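Local atomic coordinates of aminopeptidase N family protein (Idiomarina loihiensis L2TR, PDB entry 4FGM), a protein that probably acts as a zinc-dependent aminopeptidase of the M61 family, removing residues from the amino ends of peptides. Residues N366-A369 with P370-V374; Q24-D27 with E28-L31. One frame throughout, in Å; residues are numbered along the deposited sequence.

Contact 1 (N366-A369 with P370-V374); sequences NENA and PNSIV
The side chain of Asn371 reaches back to Asn368 through CB, CG and ND2. Its CB lies 3.6 Å from the backbone O of Asn368, and its CG 3.7 Å from Asn368 OD1. With CG beside the backbone N (chi1 -52°), the amide is carried to that oxygen, and at the tip ND2 of Asn371 gives OD1 of Asn368 a nearly straight hydrogen bond of 2.9 Å (163°). The acceptor lies close to the amide plane of Asn371, yet the donor stands above the carbonyl plane of Asn368, the two amides being 53° apart. Asparagine suits this place because it donates and accepts on one short stem: ND2 also binds Val503 O, and OD1 accepts from His505 N, which fixes the amide's rotation.

The backbone O of Asn368 is gripped twice, by Asn371 N at 3.1 Å and by the hydroxyl OG of Ser372 at 2.9 Å, from opposite faces of its plane. Ala369 O takes Ser372 N and, at 3.0 Å, Ile373 N. Pro370, which has no N-H to donate, fits the start of a helix, and the small CB of Ala369 rests 4.0 Å from Ile373 CD1. Upstream, Asn366 OD1 accepts from Asn368 N, so an Asx turn from Asn366 to Asn368 overlaps the type I beta turn from Asn366 to Ala369, leading into the short, weakly bonded helix 369-372.

Contact 2 (Q24-D27 with E28-L31); sequences QTND and EQEL
Asn26 is held to Gln29 by a hydrogen bond from its backbone N to the side-chain OE1, 3.0 Å long and fairly straight (157°), with the donor somewhat tilted from the carbonyl plane. The other end of the same amide turns forward: Gln29 NE2 donates to Glu30 O at 3.1 Å, almost in line, and the acceptor lies in the amide plane. Both bonds depend on a bent chain, for CG runs out opposite the backbone N (chi1 177°) and chi2 of 71° then folds the amide back beside the main chain. NE2 also donates to Glu116 O, so glutamine, with donor and acceptor on a flexible stem, suits a buried place among backbone groups. A leucine here would probably leave Asn26 N and Glu116 O without these partners.

The loop leads from strand 15-22 into strand 30-32, which runs antiparallel to both 71-74 and 114-115 in the beta-rich M61 N-terminal domain. Gln29 already makes backbone hydrogen bonds to Leu74, and Glu30 to Glu116.

Carbon stems also touch: Thr25 CB meets Gln29 CB at 3.7 Å.

At the bend, where Glu28 adopts a left-handed backbone conformation, Asp27 OD2 forms a salt bridge with Arg76, to which Glu28 adds a long, weak ion pair; farther on, in the strand, Glu30 pairs with Arg71.

From the N terminus the chain meets contact 2 first, where residues 24-31 close the short loop that carries the chain from strand 15-22, which pairs with 2-10 and 81-91, to strand 30-32, which pairs with 71-74 and 114-115. More than 300 residues later, contact 1 closes the turn that follows helix 358-362 and opens helix 369-372, within the M61 glycyl aminopeptidase range; it touches the C-terminal antiparallel sheet through Val503, the last residue of strand 497-503, and His505 in the loop that follows. The two follow in series, neither enclosing nor crossing the other, with centres about 46 Å apart and nearest atoms about 32 Å apart. Both lie away from the zinc site.

Contact 1 (N366-A369 with P370-V374)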
loop_
_atom_site.group_PDB
_atom_site.type_symbol
_atom_site.label_atom_id
_atom_site.label_comp_id
_atom_site.label_asym_id
_atom_site.label_seq_id
_atom_site.Cartn_x
_atom_site.Cartn_y
_atom_site.Cartn_z
ATOM N N ASN A 366 -7.338 3.170 -14.627
ATOM C CA ASN A 366 -8.663 2.625 -14.857
ATOM C C ASN A 366 -8.592 1.239 -15.506
ATOM O O ASN A 366 -7.594 0.525 -15.374
ATOM C CB ASN A 366 -9.499 3.581 -15.721
ATOM C CG ASN A 366 -8.807 3.963 -17.013
ATOM O OD1 ASN A 366 -8.145 3.140 -17.642
ATOM N ND2 ASN A 366 -8.978 5.211 -17.427
ATOM N N GLU A 367 -9.660 0.865 -16.206
ATOM C CA GLU A 367 -9.746 -0.439 -16.848
ATOM C C GLU A 367 -8.678 -0.712 -17.900
ATOM O O GLU A 367 -8.362 -1.872 -18.182
ATOM C CB GLU A 367 -11.136 -0.626 -17.478
ATOM C CG GLU A 367 -11.497 0.345 -18.601
ATOM C CD GLU A 367 -11.686 1.784 -18.122
ATOM O OE1 GLU A 367 -12.071 1.991 -16.944
ATOM O OE2 GLU A 367 -11.465 2.708 -18.939
ATOM N N ASN A 368 -8.113 0.346 -18.472
ATOM C CA ASN A 368 -7.105 0.174 -19.513
ATOM C C ASN A 368 -5.689 0.059 -18.949
ATOM O O ASN A 368 -4.715 0.045 -19.708
ATOM C CB ASN A 368 -7.182 1.337 -20.509
ATOM C CG ASN A 368 -6.504 1.023 -21.829
ATOM O OD1 ASN A 368 -6.864 0.059 -22.518
ATOM N ND2 ASN A 368 -5.521 1.843 -22.197
ATOM N N ALA A 369 -5.585 -0.038 -17.625
ATOM C CA ALA A 369 -4.292 -0.140 -16.957
ATOM C C ALA A 369 -3.377 -1.254 -17.484
ATOM O O ALA A 369 -2.218 -1.001 -17.820
ATOM C CB ALA A 369 -4.496 -0.305 -15.455
ATOM N N PRO A 370 -3.889 -2.497 -17.578
ATOM C CA PRO A 370 -3.058 -3.607 -18.068
ATOM C C PRO A 370 -2.512 -3.407 -19.483
ATOM O O PRO A 370 -1.537 -4.055 -19.864
ATOM C CB PRO A 370 -3.994 -4.815 -17.986
ATOM C CG PRO A 370 -5.014 -4.417 -16.961
ATOM C CD PRO A 370 -5.252 -2.964 -17.268
ATOM N N ASN A 371 -3.131 -2.512 -20.250
ATOM C CA ASN A 371 -2.701 -2.251 -21.626
ATOM C C ASN A 371 -1.808 -1.019 -21.782
ATOM O O ASN A 371 -1.180 -0.834 -22.829
ATOM C CB ASN A 371 -3.909 -2.020 -22.543
ATOM C CG ASN A 371 -4.948 -3.117 -22.456
ATOM O OD1 ASN A 371 -4.638 -4.305 -22.591
ATOM N ND2 ASN A 371 -6.201 -2.721 -22.251
ATOM N N SER A 372 -1.745 -0.176 -20.755
ATOM C CA SER A 372 -0.992 1.070 -20.882
ATOM C C SER A 372 0.010 1.452 -19.805
ATOM O O SER A 372 0.754 2.413 -19.987
ATOM C CB SER A 372 -1.984 2.225 -21.054
ATOM O OG SER A 372 -2.889 2.270 -19.956
ATOM N N ILE A 373 0.032 0.740 -18.685
ATOM C CA ILE A 373 0.986 1.073 -17.633
ATOM C C ILE A 373 1.619 -0.175 -17.050
ATOM O O ILE A 373 1.216 -1.296 -17.359
ATOM C CB ILE A 373 0.331 1.871 -16.469
ATOM C CG1 ILE A 373 -0.578 0.961 -15.652
ATOM C CG2 ILE A 373 -0.457 3.058 -17.012
ATOM C CD1 ILE A 373 -1.110 1.617 -14.390
ATOM N N VAL A 374 2.631 0.019 -16.217
ATOM C CA VAL A 374 3.292 -1.104 -15.573
ATOM C C VAL A 374 3.311 -0.791 -14.079
ATOM O O VAL A 374 3.295 0.372 -13.691
ATOM C CB VAL A 374 4.731 -1.293 -16.116
ATOM C CG1 VAL A 374 5.627 -0.140 -15.673
ATOM C CG2 VAL A 374 5.284 -2.639 -15.656
#

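Contact 2 (Q24-D27 with E28-L31)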
loop_
_atom_site.group_PDB
_atom_site.type_symbol
_atom_site.label_atom_id
_atom_site.label_comp_id
_atom_site.label_asym_id
_atom_site.label_seq_id
_atom_site.Cartn_x
_atom_site.Cartn_y
_atom_site.Cartn_z
ATOM N N GLN A 24 1.836 33.524 18.847
ATOM C CA GLN A 24 2.183 34.728 18.109
ATOM C C GLN A 24 2.055 34.513 16.602
ATOM O O GLN A 24 2.761 33.689 16.013
ATOM C CB GLN A 24 3.609 35.169 18.436
ATOM C CG GLN A 24 3.975 36.499 17.808
ATOM C CD GLN A 24 5.287 37.044 18.318
ATOM O OE1 GLN A 24 6.358 36.539 17.979
ATOM N NE2 GLN A 24 5.211 38.078 19.149
ATOM N N THR A 25 1.148 35.263 15.986
ATOM C CA THR A 25 0.925 35.172 14.553
ATOM C C THR A 25 1.741 36.260 13.868
ATOM O O THR A 25 2.134 37.233 14.509
ATOM C CB THR A 25 -0.563 35.374 14.215
ATOM O OG1 THR A 25 -0.979 36.677 14.638
ATOM C CG2 THR A 25 -1.412 34.332 14.925
ATOM N N ASN A 26 2.019 36.087 12.579
ATOM C CA ASN A 26 2.769 37.093 11.833
ATOM C C ASN A 26 1.753 37.999 11.153
ATOM O O ASN A 26 0.553 37.770 11.262
ATOM C CB ASN A 26 3.677 36.437 10.794
ATOM C CG ASN A 26 4.661 35.460 11.415
ATOM O OD1 ASN A 26 5.207 35.709 12.492
ATOM N ND2 ASN A 26 4.904 34.348 10.730
ATOM N N ASP A 27 2.220 39.032 10.466
ATOM C CA ASP A 27 1.305 39.950 9.794
ATOM C C ASP A 27 0.542 39.187 8.728
ATOM O O ASP A 27 1.151 38.598 7.834
ATOM C CB ASP A 27 2.075 41.092 9.133
ATOM C CG ASP A 27 3.411 41.351 9.790
ATOM O OD1 ASP A 27 4.373 40.611 9.485
ATOM O OD2 ASP A 27 3.493 42.286 10.614
ATOM N N GLU A 28 -0.785 39.200 8.817
ATOM C CA GLU A 28 -1.615 38.488 7.848
ATOM C C GLU A 28 -1.150 37.026 7.811
ATOM O O GLU A 28 -0.766 36.505 6.763
ATOM C CB GLU A 28 -1.468 39.125 6.460
ATOM C CG GLU A 28 -1.715 40.636 6.409
ATOM C CD GLU A 28 -3.170 41.022 6.655
ATOM O OE1 GLU A 28 -4.057 40.486 5.957
ATOM O OE2 GLU A 28 -3.425 41.868 7.538
ATOM N N GLN A 29 -1.180 36.384 8.977
ATOM C CA GLN A 29 -0.762 34.991 9.139
ATOM C C GLN A 29 -1.607 34.045 8.292
ATOM O O GLN A 29 -2.834 34.185 8.221
ATOM C CB GLN A 29 -0.869 34.591 10.621
ATOM C CG GLN A 29 -0.540 33.136 10.927
ATOM C CD GLN A 29 0.939 32.806 10.795
ATOM O OE1 GLN A 29 1.780 33.340 11.524
ATOM N NE2 GLN A 29 1.261 31.909 9.869
ATOM N N GLU A 30 -0.950 33.080 7.660
ATOM C CA GLU A 30 -1.649 32.107 6.831
ATOM C C GLU A 30 -1.656 30.717 7.454
ATOM O O GLU A 30 -0.719 30.324 8.144
ATOM C CB GLU A 30 -1.019 32.032 5.433
ATOM C CG GLU A 30 -1.225 33.288 4.599
ATOM C CD GLU A 30 -0.548 33.212 3.242
ATOM O OE1 GLU A 30 0.110 32.188 2.948
ATOM O OE2 GLU A 30 -0.678 34.185 2.469
ATOM N N LEU A 31 -2.733 29.987 7.191
ATOM C CA LEU A 31 -2.913 28.626 7.682
ATOM C C LEU A 31 -3.189 27.770 6.443
ATOM O O LEU A 31 -3.941 28.184 5.552
ATOM C CB LEU A 31 -4.117 28.565 8.630
ATOM C CG LEU A 31 -4.163 29.603 9.758
ATOM C CD1 LEU A 31 -5.525 29.589 10.432
ATOM C CD2 LEU A 31 -3.065 29.314 10.753
#